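Local coordinates for protein arginase (RocF) (Helicobacter pylori, PDB 4G3H) that probably hydrolyses L-arginine to urea and L-ornithine at a centre of two manganese ions, the single step that leads from arginine to ornithine in the urea cycle, at residues E76-E79 / F83-I86; F95-A100 / I228-L233; L235-G240 / D257-L262; K241-T246 / K296-I301; L265-F270 / D303-S308. All coordinates share one frame; numbering follows the deposited sequence.

Contact 1 of 5, residues E76-E79 / F83-I86; sequences EVFE and FPLI
The C-terminal part of helix 59-78 comes down beside the start of strand 84-87, with Phe-78 and Pro-84 nearest each other at 7.4 Å between their CA atoms and no hydrogen bond running between the two segments. Phe-78 carries most of the contact. Its CG stands anti to the carbonyl carbon (chi1 -67°), which carries the ring toward the strand although its CB bond does not point there. The rim atom CE1 of Phe-78 then lies 3.9 Å from CG of Pro-84, which sits at the ring edge close to its plane. Further along the ring, CZ of Phe-78 meets the terminal CD1 of Ile-86 at 3.5 Å. One residue back, CG1 of Val-77 touches CB of Pro-84 at 4.0 Å, so the pyrrolidine ring is met by a methyl and by an aromatic rim. Phe-101 of helix 94-104 packs edge-to-face with Phe-78, and Ala-276 of strand 274-280 touches both Phe-78 and Pro-84. Val-77, Phe-78, Pro-84 and Ile-86 are all buried. A short loop joining a helix to a parallel strand, with the helix end packed on that strand, is the alpha-beta unit of the arginase three-layer fold.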
# COMPACT_ATOMS: atom_id res chain seq x y z
N GLU A 76 7.35 -11.67 -10.58
CA GLU A 76 8.75 -11.66 -11.02
C GLU A 76 9.57 -10.80 -10.07
O GLU A 76 10.70 -11.14 -9.72
CB GLU A 76 8.87 -11.09 -12.43
CG GLU A 76 8.29 -11.98 -13.52
CD GLU A 76 8.50 -11.41 -14.91
OE1 GLU A 76 8.10 -12.08 -15.89
OE2 GLU A 76 9.08 -10.31 -15.04
N VAL A 77 9.00 -9.67 -9.66
CA VAL A 77 9.70 -8.77 -8.74
C VAL A 77 9.86 -9.42 -7.36
O VAL A 77 10.96 -9.46 -6.81
CB VAL A 77 8.93 -7.43 -8.57
CG1 VAL A 77 9.55 -6.61 -7.44
CG2 VAL A 77 8.96 -6.65 -9.88
N PHE A 78 8.77 -9.95 -6.82
CA PHE A 78 8.82 -10.55 -5.49
C PHE A 78 9.63 -11.84 -5.40
O PHE A 78 9.97 -12.28 -4.31
CB PHE A 78 7.40 -10.78 -4.96
CG PHE A 78 6.65 -9.50 -4.68
CD1 PHE A 78 7.24 -8.47 -3.95
CD2 PHE A 78 5.34 -9.34 -5.12
CE1 PHE A 78 6.54 -7.29 -3.67
CE2 PHE A 78 4.62 -8.17 -4.84
CZ PHE A 78 5.23 -7.14 -4.11
N GLU A 79 9.95 -12.43 -6.55
CA GLU A 79 10.73 -13.66 -6.57
C GLU A 79 12.23 -13.38 -6.43
O GLU A 79 13.01 -14.29 -6.13
CB GLU A 79 10.45 -14.45 -7.84
CG GLU A 79 9.09 -15.14 -7.82
CD GLU A 79 8.73 -15.81 -9.13
OE1 GLU A 79 7.67 -16.47 -9.19
OE2 GLU A 79 9.51 -15.67 -10.10
N PHE A 83 15.28 -6.27 -1.94
CA PHE A 83 14.16 -5.60 -1.30
C PHE A 83 13.42 -4.69 -2.28
O PHE A 83 14.04 -3.88 -2.97
CB PHE A 83 14.63 -4.77 -0.11
CG PHE A 83 13.51 -4.32 0.79
CD1 PHE A 83 13.07 -5.13 1.82
CD2 PHE A 83 12.86 -3.12 0.55
CE1 PHE A 83 11.98 -4.75 2.61
CE2 PHE A 83 11.77 -2.73 1.34
CZ PHE A 83 11.33 -3.55 2.37
N PRO A 84 12.09 -4.81 -2.35
CA PRO A 84 11.34 -3.96 -3.27
C PRO A 84 10.62 -2.75 -2.67
O PRO A 84 9.90 -2.86 -1.67
CB PRO A 84 10.35 -4.95 -3.87
CG PRO A 84 9.95 -5.74 -2.64
CD PRO A 84 11.27 -5.95 -1.91
N LEU A 85 10.84 -1.59 -3.28
CA LEU A 85 10.16 -0.37 -2.85
C LEU A 85 9.15 -0.15 -3.97
O LEU A 85 9.53 0.05 -5.13
CB LEU A 85 11.13 0.80 -2.76
CG LEU A 85 10.44 2.14 -2.50
CD1 LEU A 85 9.55 2.05 -1.27
CD2 LEU A 85 11.48 3.22 -2.33
N ILE A 86 7.87 -0.20 -3.63
CA ILE A 86 6.82 -0.07 -4.64
C ILE A 86 5.98 1.20 -4.60
O ILE A 86 5.25 1.45 -3.64
CB ILE A 86 5.85 -1.28 -4.53
CG1 ILE A 86 6.65 -2.58 -4.56
CG2 ILE A 86 4.84 -1.25 -5.67
CD1 ILE A 86 5.91 -3.75 -3.98

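Contact 2 of 5, residues F95-A100 / I228-L233; sequences FGIFQA and IIYLSL
Phe-98 and Tyr-230 meet because each places CG anti to its own backbone nitrogen, chi1 being -168° in the phenylalanine and 179° in the tyrosine. From helix 94-104 the benzyl group of Phe-98 is thereby swung toward strand 228-234, while the tyrosine ring rises from the strand toward the helix. The result is a T-shaped (edge-to-face) pair: the edge of Phe-98 is directed at one face of Tyr-230, with centroids 5.2 Å apart and planes inclined at 66°. CD1 of Phe-98 lies over that face, off its middle, at 3.8 Å from CG of Tyr-230. Beside it, CE1 of Phe-98 is 3.8 Å from CB of Tyr-230, so the phenyl edge spans the root of the tyrosine side chain. Ile-97 touches the other end of the same residue: its CG2 methyl comes to 3.6 Å from the phenolic OH of Tyr-230. That hydroxyl is hydrogen-bonded to OE1 of Glu-278, on the adjacent strand 274-280. Phe-101 also meets the Tyr-230 ring, and Ile-110 and Ile-112 of strand 110-115 touch Phe-98. The nearest atom of the tyrosine side chain is about 11 Å from a manganese ion, and the residue is not a ligand. Chemically, the contact joins helix to sheet without a hydrogen bond across it, through an aromatic pair and methyl contacts, while the one polar atom of the buried tyrosine side chain is satisfied by a carboxylate of the sheet; that bond would be expected to limit the swing of the ring's far end, while the packing of Phe-98 on its face bears on its rotation.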
# COMPACT_ATOMS: atom_id res chain seq x y z
N PHE A 95 -4.23 -4.38 -4.40
CA PHE A 95 -4.81 -5.72 -4.54
C PHE A 95 -3.95 -6.62 -5.43
O PHE A 95 -3.46 -7.65 -4.98
CB PHE A 95 -6.22 -5.65 -5.12
CG PHE A 95 -6.82 -7.00 -5.39
CD1 PHE A 95 -7.06 -7.89 -4.34
CD2 PHE A 95 -7.09 -7.41 -6.69
CE1 PHE A 95 -7.56 -9.16 -4.59
CE2 PHE A 95 -7.59 -8.69 -6.95
CZ PHE A 95 -7.82 -9.57 -5.89
N GLY A 96 -3.80 -6.22 -6.69
CA GLY A 96 -3.01 -7.01 -7.61
C GLY A 96 -1.59 -7.24 -7.12
O GLY A 96 -1.04 -8.33 -7.24
N ILE A 97 -0.98 -6.20 -6.55
CA ILE A 97 0.38 -6.31 -6.04
C ILE A 97 0.48 -7.32 -4.88
O ILE A 97 1.39 -8.16 -4.85
CB ILE A 97 0.89 -4.93 -5.53
CG1 ILE A 97 1.04 -3.96 -6.70
CG2 ILE A 97 2.22 -5.08 -4.81
CD1 ILE A 97 1.30 -2.53 -6.28
N PHE A 98 -0.45 -7.22 -3.94
CA PHE A 98 -0.45 -8.10 -2.78
C PHE A 98 -0.78 -9.56 -3.14
O PHE A 98 -0.23 -10.48 -2.53
CB PHE A 98 -1.44 -7.58 -1.72
CG PHE A 98 -1.30 -8.25 -0.39
CD1 PHE A 98 -0.13 -8.10 0.35
CD2 PHE A 98 -2.32 -9.04 0.13
CE1 PHE A 98 0.01 -8.74 1.59
CE2 PHE A 98 -2.19 -9.67 1.35
CZ PHE A 98 -1.02 -9.53 2.09
N GLN A 99 -1.66 -9.76 -4.11
CA GLN A 99 -2.00 -11.11 -4.53
C GLN A 99 -0.74 -11.77 -5.08
O GLN A 99 -0.49 -12.96 -4.86
CB GLN A 99 -3.09 -11.11 -5.60
CG GLN A 99 -4.48 -10.70 -5.10
CD GLN A 99 -4.95 -11.52 -3.91
OE1 GLN A 99 -4.67 -11.19 -2.76
NE2 GLN A 99 -5.66 -12.60 -4.19
N ALA A 100 0.07 -10.99 -5.81
CA ALA A 100 1.31 -11.51 -6.36
C ALA A 100 2.24 -11.87 -5.21
O ALA A 100 2.93 -12.89 -5.23
CB ALA A 100 1.96 -10.47 -7.25
N ILE A 228 6.16 -13.33 7.42
CA ILE A 228 6.64 -12.18 6.67
C ILE A 228 5.63 -11.05 6.72
O ILE A 228 4.44 -11.26 6.88
CB ILE A 228 6.96 -12.53 5.20
CG1 ILE A 228 5.70 -13.05 4.52
CG2 ILE A 228 8.10 -13.54 5.14
CD1 ILE A 228 5.90 -13.30 3.05
N ILE A 229 6.14 -9.83 6.56
CA ILE A 229 5.30 -8.65 6.64
C ILE A 229 5.35 -7.77 5.40
O ILE A 229 6.39 -7.63 4.76
CB ILE A 229 5.72 -7.84 7.88
CG1 ILE A 229 5.61 -8.72 9.13
CG2 ILE A 229 4.85 -6.60 8.03
CD1 ILE A 229 6.10 -8.06 10.41
N TYR A 230 4.20 -7.19 5.08
CA TYR A 230 4.04 -6.29 3.95
C TYR A 230 3.59 -4.94 4.51
O TYR A 230 2.60 -4.87 5.24
CB TYR A 230 2.97 -6.83 3.00
CG TYR A 230 2.69 -5.98 1.77
CD1 TYR A 230 3.41 -6.17 0.58
CD2 TYR A 230 1.71 -4.98 1.80
CE1 TYR A 230 3.15 -5.38 -0.55
CE2 TYR A 230 1.45 -4.19 0.68
CZ TYR A 230 2.17 -4.39 -0.49
OH TYR A 230 1.90 -3.60 -1.59
N LEU A 231 4.33 -3.87 4.22
CA LEU A 231 3.94 -2.54 4.70
C LEU A 231 3.38 -1.69 3.57
O LEU A 231 4.02 -1.50 2.53
CB LEU A 231 5.12 -1.80 5.35
CG LEU A 231 4.66 -0.52 6.08
CD1 LEU A 231 5.53 -0.26 7.30
CD2 LEU A 231 4.67 0.68 5.12
N SER A 232 2.17 -1.19 3.77
CA SER A 232 1.52 -0.36 2.77
C SER A 232 1.24 1.01 3.37
O SER A 232 0.47 1.14 4.31
CB SER A 232 0.21 -1.01 2.31
OG SER A 232 -0.30 -0.35 1.17
N LEU A 233 1.88 2.03 2.80
CA LEU A 233 1.73 3.39 3.29
C LEU A 233 1.00 4.32 2.34
O LEU A 233 1.45 4.55 1.21
CB LEU A 233 3.12 4.00 3.61
CG LEU A 233 3.18 5.54 3.74
CD1 LEU A 233 2.29 6.00 4.89
CD2 LEU A 233 4.61 5.99 3.98

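Contact 3 of 5, residues L235-G240 / D257-L262; sequences LDIMDG and DELKQL. With MN (manganese (II) ion), chain F.
OD2 of Asp-236 binds a manganese ion at 2.1 Å, while OD1 of the same carboxylate, 3.0 Å from the metal, accepts a hydrogen bond from the backbone N of Ala-117. Asp-116, His-118 and Asp-234 complete the protein ligands of this ion. The next two residues turn from the metal to helix 256-269, where both meet Leu-259. CG of Leu-259 is anti to the backbone N (chi1 173°), sending its two methyls out toward the loop. CD2 of Leu-259 receives Met-238, whose CG is 3.7 Å away; SD of Met-238 lies 4.0 Å from CD2 of Leu-259, and the bend at chi3 (-84°) brings CE back to the same distance from that methyl. CG2 of Ile-237 touches CD1 of Leu-259 more loosely, at 4.2 Å. Within the 3-10 turn, Met-238 N donates to Leu-235 O over 3.1 Å, and Leu-115 of strand 110-115 packs on both Ile-237 and Leu-259. The chemistry is thus divided along the loop: one residue is fixed by its carboxylate on the metal, and the two after it by apolar contact with Leu-259 of the helix.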
# COMPACT_ATOMS: atom_id res chain seq x y z
N LEU A 235 -0.09 8.12 1.92
CA LEU A 235 0.27 9.42 2.44
C LEU A 235 -0.86 10.23 3.09
O LEU A 235 -0.60 11.15 3.85
CB LEU A 235 0.94 10.25 1.33
CG LEU A 235 2.26 9.67 0.78
CD1 LEU A 235 2.66 10.40 -0.49
CD2 LEU A 235 3.36 9.76 1.84
N ASP A 236 -2.11 9.88 2.80
CA ASP A 236 -3.19 10.64 3.40
C ASP A 236 -3.34 10.33 4.90
O ASP A 236 -4.28 10.80 5.54
CB ASP A 236 -4.52 10.41 2.67
CG ASP A 236 -5.02 8.98 2.74
OD1 ASP A 236 -4.62 8.23 3.66
OD2 ASP A 236 -5.83 8.61 1.88
N ILE A 237 -2.42 9.54 5.45
CA ILE A 237 -2.48 9.24 6.87
C ILE A 237 -2.08 10.54 7.56
O ILE A 237 -2.46 10.81 8.71
CB ILE A 237 -1.52 8.10 7.28
CG1 ILE A 237 -1.63 7.85 8.79
CG2 ILE A 237 -0.10 8.45 6.89
CD1 ILE A 237 -0.86 6.63 9.29
N MET A 238 -1.30 11.36 6.85
CA MET A 238 -0.89 12.65 7.39
C MET A 238 -2.09 13.59 7.35
O MET A 238 -2.94 13.48 6.46
CB MET A 238 0.26 13.25 6.57
CG MET A 238 1.60 12.59 6.80
SD MET A 238 2.93 13.43 5.92
CE MET A 238 2.75 12.68 4.31
N ASP A 239 -2.17 14.51 8.30
CA ASP A 239 -3.28 15.45 8.36
C ASP A 239 -3.56 16.14 7.02
O ASP A 239 -2.65 16.64 6.37
CB ASP A 239 -3.00 16.52 9.42
CG ASP A 239 -4.21 17.40 9.67
OD1 ASP A 239 -5.13 16.94 10.37
OD2 ASP A 239 -4.23 18.54 9.15
N GLY A 240 -4.83 16.18 6.65
CA GLY A 240 -5.24 16.80 5.39
C GLY A 240 -4.87 18.27 5.23
O GLY A 240 -4.73 18.75 4.11
N ASP A 257 6.34 14.73 11.17
CA ASP A 257 7.30 14.14 12.12
C ASP A 257 6.75 12.91 12.84
O ASP A 257 7.50 11.98 13.15
CB ASP A 257 7.75 15.18 13.14
CG ASP A 257 8.70 16.20 12.56
OD1 ASP A 257 9.75 15.79 12.00
OD2 ASP A 257 8.42 17.41 12.64
N GLU A 258 5.45 12.91 13.11
CA GLU A 258 4.84 11.77 13.77
C GLU A 258 4.94 10.55 12.85
O GLU A 258 5.32 9.47 13.29
CB GLU A 258 3.38 12.08 14.11
CG GLU A 258 3.22 12.82 15.43
CD GLU A 258 1.85 13.44 15.62
OE1 GLU A 258 1.55 13.87 16.76
OE2 GLU A 258 1.06 13.50 14.65
N LEU A 259 4.63 10.74 11.56
CA LEU A 259 4.71 9.65 10.58
C LEU A 259 6.14 9.13 10.50
O LEU A 259 6.37 7.93 10.50
CB LEU A 259 4.23 10.11 9.19
CG LEU A 259 4.43 9.11 8.03
CD1 LEU A 259 3.73 7.80 8.35
CD2 LEU A 259 3.89 9.67 6.75
N LYS A 260 7.10 10.05 10.42
CA LYS A 260 8.52 9.68 10.36
C LYS A 260 8.92 8.86 11.59
O LYS A 260 9.66 7.89 11.48
CB LYS A 260 9.40 10.93 10.26
CG LYS A 260 9.53 11.47 8.84
CD LYS A 260 9.84 12.96 8.82
CE LYS A 260 11.07 13.32 9.63
NZ LYS A 260 11.33 14.79 9.59
N GLN A 261 8.42 9.26 12.75
CA GLN A 261 8.72 8.54 13.98
C GLN A 261 8.08 7.15 13.97
O GLN A 261 8.73 6.16 14.28
CB GLN A 261 8.22 9.32 15.19
CG GLN A 261 9.18 10.41 15.64
CD GLN A 261 8.48 11.50 16.42
OE1 GLN A 261 7.71 11.23 17.34
NE2 GLN A 261 8.76 12.75 16.05
N LEU A 262 6.80 7.09 13.60
CA LEU A 262 6.11 5.81 13.56
C LEU A 262 6.78 4.90 12.54
O LEU A 262 7.03 3.73 12.82
CB LEU A 262 4.63 5.99 13.19
CG LEU A 262 3.84 4.68 13.06
CD1 LEU A 262 3.71 4.01 14.44
CD2 LEU A 262 2.46 4.95 12.48
MN MN F . -6.39 6.58 1.97

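Contact 4 of 5, residues K241-T246 / K296-I301; sequences KLFTST and KQVLEI
Apolar contact between loop 241-246 and helix 293-309 rests on Phe-243 and Val-298. CZ of the Phe-243 ring lies 3.4 Å from the CG2 methyl of Val-298, and CE1 is 3.7 Å from the same carbon. The ring is brought there by a CG anti to the backbone N (chi1 -168°), and the two side chains cross at about a right angle. Both residues are buried, and Met-238 touches the phenylalanine from the preceding part of the loop.

An amide-aromatic contact lies beside it. OE1 of Gln-297 sits at the ring edge, in the plane of Phe-243 and 3.7 Å from CD1, where it faces the positively polarised rim of C-H groups. The glutamine, extended beyond CG, runs past the phenylalanine in the opposite direction, its amide plane turned 37° from the ring.

Between the two segments the polar link runs through water. One water donates to OE1 of Gln-297 at 2.6 Å and to the backbone O of Leu-242 at 3.0 Å, and that carbonyl also accepts a hydrogen bond from NZ of Lys-289. A direct link comes from Glu-294, earlier on the same helix, which takes hydrogen bonds from Thr-244 N and Ser-245 OG.

A single amide oxygen therefore meets both water and aromatic C-H, and the loop that follows the metal-binding aspartates is joined to the helix in three ways: by apolar contact at Val-298, through water at Gln-297 and directly by the Glu-294 carboxylate.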
# COMPACT_ATOMS: atom_id res chain seq x y z
N LYS A 241 -4.74 18.99 6.34
CA LYS A 241 -4.38 20.41 6.30
C LYS A 241 -2.87 20.57 6.11
O LYS A 241 -2.42 21.50 5.44
CB LYS A 241 -4.77 21.11 7.60
CG LYS A 241 -6.26 21.22 7.86
CD LYS A 241 -6.95 22.06 6.80
CE LYS A 241 -8.20 22.72 7.37
NZ LYS A 241 -9.03 21.74 8.13
N LEU A 242 -2.11 19.67 6.71
CA LEU A 242 -0.65 19.70 6.63
C LEU A 242 -0.10 19.16 5.30
O LEU A 242 0.88 19.70 4.78
CB LEU A 242 -0.04 18.93 7.80
CG LEU A 242 0.05 19.62 9.17
CD1 LEU A 242 -1.24 20.36 9.50
CD2 LEU A 242 0.35 18.58 10.25
N PHE A 243 -0.72 18.11 4.77
CA PHE A 243 -0.26 17.51 3.52
C PHE A 243 -1.41 17.49 2.53
O PHE A 243 -2.40 16.78 2.73
CB PHE A 243 0.25 16.09 3.75
CG PHE A 243 0.99 15.51 2.59
CD1 PHE A 243 2.32 15.86 2.34
CD2 PHE A 243 0.37 14.62 1.72
CE1 PHE A 243 3.01 15.34 1.25
CE2 PHE A 243 1.06 14.09 0.62
CZ PHE A 243 2.38 14.46 0.39
N THR A 244 -1.28 18.25 1.45
CA THR A 244 -2.35 18.34 0.47
C THR A 244 -2.14 17.65 -0.87
O THR A 244 -3.05 17.60 -1.69
CB THR A 244 -2.70 19.83 0.21
OG1 THR A 244 -1.62 20.46 -0.49
CG2 THR A 244 -2.94 20.56 1.53
N SER A 245 -0.94 17.12 -1.10
CA SER A 245 -0.66 16.45 -2.37
C SER A 245 -1.18 15.01 -2.40
O SER A 245 -0.44 14.07 -2.71
CB SER A 245 0.84 16.47 -2.66
OG SER A 245 1.27 17.79 -2.94
N THR A 246 -2.46 14.85 -2.08
CA THR A 246 -3.09 13.54 -2.07
C THR A 246 -4.57 13.71 -2.44
O THR A 246 -5.19 14.73 -2.12
CB THR A 246 -2.93 12.87 -0.67
OG1 THR A 246 -3.26 11.48 -0.77
CG2 THR A 246 -3.82 13.53 0.36
N LYS A 296 9.30 17.47 -1.07
CA LYS A 296 10.47 17.22 -0.24
C LYS A 296 10.12 16.28 0.91
O LYS A 296 10.92 15.42 1.29
CB LYS A 296 11.04 18.53 0.32
CG LYS A 296 11.73 19.40 -0.73
CD LYS A 296 12.61 20.48 -0.09
CE LYS A 296 11.79 21.56 0.61
NZ LYS A 296 11.02 22.39 -0.35
N GLN A 297 8.93 16.43 1.47
CA GLN A 297 8.52 15.57 2.57
C GLN A 297 8.39 14.12 2.13
O GLN A 297 8.86 13.21 2.83
CB GLN A 297 7.20 16.07 3.17
CG GLN A 297 7.35 17.41 3.88
CD GLN A 297 6.06 17.89 4.51
OE1 GLN A 297 5.03 17.96 3.84
NE2 GLN A 297 6.12 18.25 5.78
N VAL A 298 7.78 13.90 0.97
CA VAL A 298 7.61 12.55 0.44
C VAL A 298 9.00 11.95 0.17
O VAL A 298 9.29 10.82 0.57
CB VAL A 298 6.77 12.59 -0.87
CG1 VAL A 298 6.68 11.20 -1.48
CG2 VAL A 298 5.37 13.11 -0.57
N LEU A 299 9.85 12.73 -0.49
CA LEU A 299 11.20 12.27 -0.77
C LEU A 299 11.94 11.91 0.51
O LEU A 299 12.75 10.99 0.53
CB LEU A 299 11.97 13.34 -1.56
CG LEU A 299 11.58 13.38 -3.05
CD1 LEU A 299 12.26 14.54 -3.75
CD2 LEU A 299 11.97 12.06 -3.69
N GLU A 300 11.65 12.63 1.59
CA GLU A 300 12.28 12.34 2.88
C GLU A 300 11.72 11.03 3.44
O GLU A 300 12.46 10.25 4.04
CB GLU A 300 12.04 13.49 3.86
CG GLU A 300 12.90 14.72 3.56
CD GLU A 300 12.57 15.90 4.44
OE1 GLU A 300 12.46 15.72 5.67
OE2 GLU A 300 12.44 17.02 3.90
N ILE A 301 10.43 10.80 3.24
CA ILE A 301 9.80 9.56 3.68
C ILE A 301 10.52 8.41 2.96
O ILE A 301 10.88 7.40 3.57
CB ILE A 301 8.30 9.50 3.27
CG1 ILE A 301 7.55 10.72 3.81
CG2 ILE A 301 7.67 8.21 3.77
CD1 ILE A 301 7.39 10.75 5.30
O HOH W 1 3.58 20.17 3.67

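Contact 5 of 5, residues L265-F270 / D303-S308; sequences LLLESF and DLIINS
Segments 265-269 of helix 256-269 and 303-308 of helix 293-309 run almost parallel, their axes inclined by only 14° and 10.5 Å apart at closest approach, and Leu-267 and Ser-308 have the nearest CA atoms at 7.0 Å. They belong to neighbouring helices on one face of the parallel sheet of this three-layer arginase fold. Leu-267 makes nearly the whole contact. With CG anti to the carbonyl carbon (chi1 -64°), it directs its CD1 methyl into the facing helix, where three residues within about one turn receive it. CD2 of Leu-304 is 3.6 Å from CD1 of Leu-267, and the CB of Ser-308 comes to 4.0 Å from that same methyl. The backbone CA of Ile-305 also lies 3.9 Å from CD1 of Leu-267, so the leucine packs against main chain as well as side chains. Leu-274 of the sheet touches Leu-267, and Val-277 and Val-279 touch Ile-305. Toward the solvent side, where Glu-268 is exposed, the join becomes polar: one water donates to both Glu-268 OE1 and Ser-308 OG. The serine hydroxyl itself donates to Leu-304 O at 2.8 Å, tilted 20° from the carbonyl plane, while Ser-308 N donates to that same oxygen.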
# COMPACT_ATOMS: atom_id res chain seq x y z
N LEU A 265 10.22 3.40 13.73
CA LEU A 265 10.03 2.37 14.74
C LEU A 265 9.50 1.07 14.14
O LEU A 265 9.96 -0.02 14.49
CB LEU A 265 9.06 2.88 15.81
CG LEU A 265 9.66 3.44 17.11
CD1 LEU A 265 10.90 4.26 16.82
CD2 LEU A 265 8.59 4.27 17.81
N LEU A 266 8.52 1.18 13.25
CA LEU A 266 7.96 -0.00 12.62
C LEU A 266 9.01 -0.71 11.76
O LEU A 266 9.10 -1.94 11.76
CB LEU A 266 6.75 0.36 11.76
CG LEU A 266 5.43 0.76 12.43
CD1 LEU A 266 4.41 1.02 11.35
CD2 LEU A 266 4.94 -0.34 13.35
N LEU A 267 9.79 0.07 11.02
CA LEU A 267 10.81 -0.50 10.15
C LEU A 267 11.90 -1.20 10.97
O LEU A 267 12.38 -2.27 10.59
CB LEU A 267 11.45 0.58 9.27
CG LEU A 267 10.50 1.26 8.27
CD1 LEU A 267 11.26 2.31 7.47
CD2 LEU A 267 9.91 0.21 7.35
N GLU A 268 12.27 -0.61 12.09
CA GLU A 268 13.29 -1.19 12.94
C GLU A 268 12.74 -2.40 13.70
O GLU A 268 13.40 -3.42 13.84
CB GLU A 268 13.82 -0.14 13.91
CG GLU A 268 15.19 -0.46 14.49
CD GLU A 268 16.26 -0.59 13.43
OE1 GLU A 268 16.34 0.29 12.55
OE2 GLU A 268 17.02 -1.58 13.48
N SER A 269 11.51 -2.28 14.20
CA SER A 269 10.89 -3.36 14.95
C SER A 269 10.59 -4.60 14.12
O SER A 269 10.54 -5.70 14.66
CB SER A 269 9.59 -2.88 15.59
OG SER A 269 9.83 -1.79 16.46
N PHE A 270 10.37 -4.43 12.82
CA PHE A 270 10.06 -5.57 11.96
C PHE A 270 11.05 -5.74 10.82
O PHE A 270 10.75 -6.39 9.82
CB PHE A 270 8.64 -5.41 11.39
CG PHE A 270 7.57 -5.38 12.45
CD1 PHE A 270 7.28 -6.52 13.20
CD2 PHE A 270 6.89 -4.19 12.73
CE1 PHE A 270 6.34 -6.48 14.22
CE2 PHE A 270 5.94 -4.14 13.74
CZ PHE A 270 5.66 -5.29 14.50
N ASP A 303 13.58 8.41 1.55
CA ASP A 303 14.97 8.25 2.02
C ASP A 303 14.99 7.43 3.30
O ASP A 303 15.83 6.55 3.47
CB ASP A 303 15.62 9.60 2.33
CG ASP A 303 15.86 10.44 1.10
OD1 ASP A 303 16.16 9.87 0.03
OD2 ASP A 303 15.77 11.68 1.21
N LEU A 304 14.08 7.74 4.21
CA LEU A 304 13.98 7.03 5.48
C LEU A 304 13.71 5.54 5.27
O LEU A 304 14.34 4.69 5.90
CB LEU A 304 12.88 7.67 6.33
CG LEU A 304 12.60 7.11 7.73
CD1 LEU A 304 11.92 8.17 8.56
CD2 LEU A 304 11.72 5.88 7.63
N ILE A 305 12.78 5.23 4.38
CA ILE A 305 12.45 3.83 4.09
C ILE A 305 13.62 3.12 3.43
O ILE A 305 14.00 2.02 3.83
CB ILE A 305 11.25 3.73 3.14
CG1 ILE A 305 10.01 4.34 3.80
CG2 ILE A 305 11.02 2.27 2.75
CD1 ILE A 305 8.80 4.41 2.89
N ILE A 306 14.18 3.76 2.42
CA ILE A 306 15.30 3.19 1.68
C ILE A 306 16.53 2.99 2.55
O ILE A 306 17.14 1.91 2.54
CB ILE A 306 15.66 4.07 0.49
CG1 ILE A 306 14.49 4.09 -0.50
CG2 ILE A 306 16.93 3.54 -0.20
CD1 ILE A 306 14.65 5.08 -1.64
N ASN A 307 16.90 4.01 3.32
CA ASN A 307 18.07 3.92 4.17
C ASN A 307 17.94 2.91 5.30
O ASN A 307 18.94 2.38 5.78
CB ASN A 307 18.42 5.31 4.72
CG ASN A 307 18.94 6.24 3.63
OD1 ASN A 307 19.72 5.83 2.77
ND2 ASN A 307 18.51 7.50 3.66
N SER A 308 16.72 2.61 5.73
CA SER A 308 16.53 1.63 6.79
C SER A 308 16.49 0.20 6.24
O SER A 308 17.03 -0.71 6.85
CB SER A 308 15.22 1.90 7.54
OG SER A 308 15.23 3.19 8.12
O HOH W 2 14.52 2.27 10.96

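How the contacts relate
Along the chain contact 1 closes first and contact 2 bridges the middle; contacts 3, 4 and 5 fall in the last third, where contact 4 interlocks with both 3 and 5. All are built around the eight-stranded parallel sheet. Contacts 1 and 2, with centres 10 Å apart, share one packing layer, Phe-78 and Ile-86 touching Ile-97. Helix 256-269 serves contacts 3 and 5, and helix 293-309 serves 4 and 5. Contacts 3 and 4 lie closest, 9 Å between centres, Leu-235 touching both Val-298 and Phe-243. Leu-233 of contact 2 touches Leu-259 and Ile-301, the helix sides of contacts 3 and 4, so those helices pack on the strand that leads into the metal-binding loop.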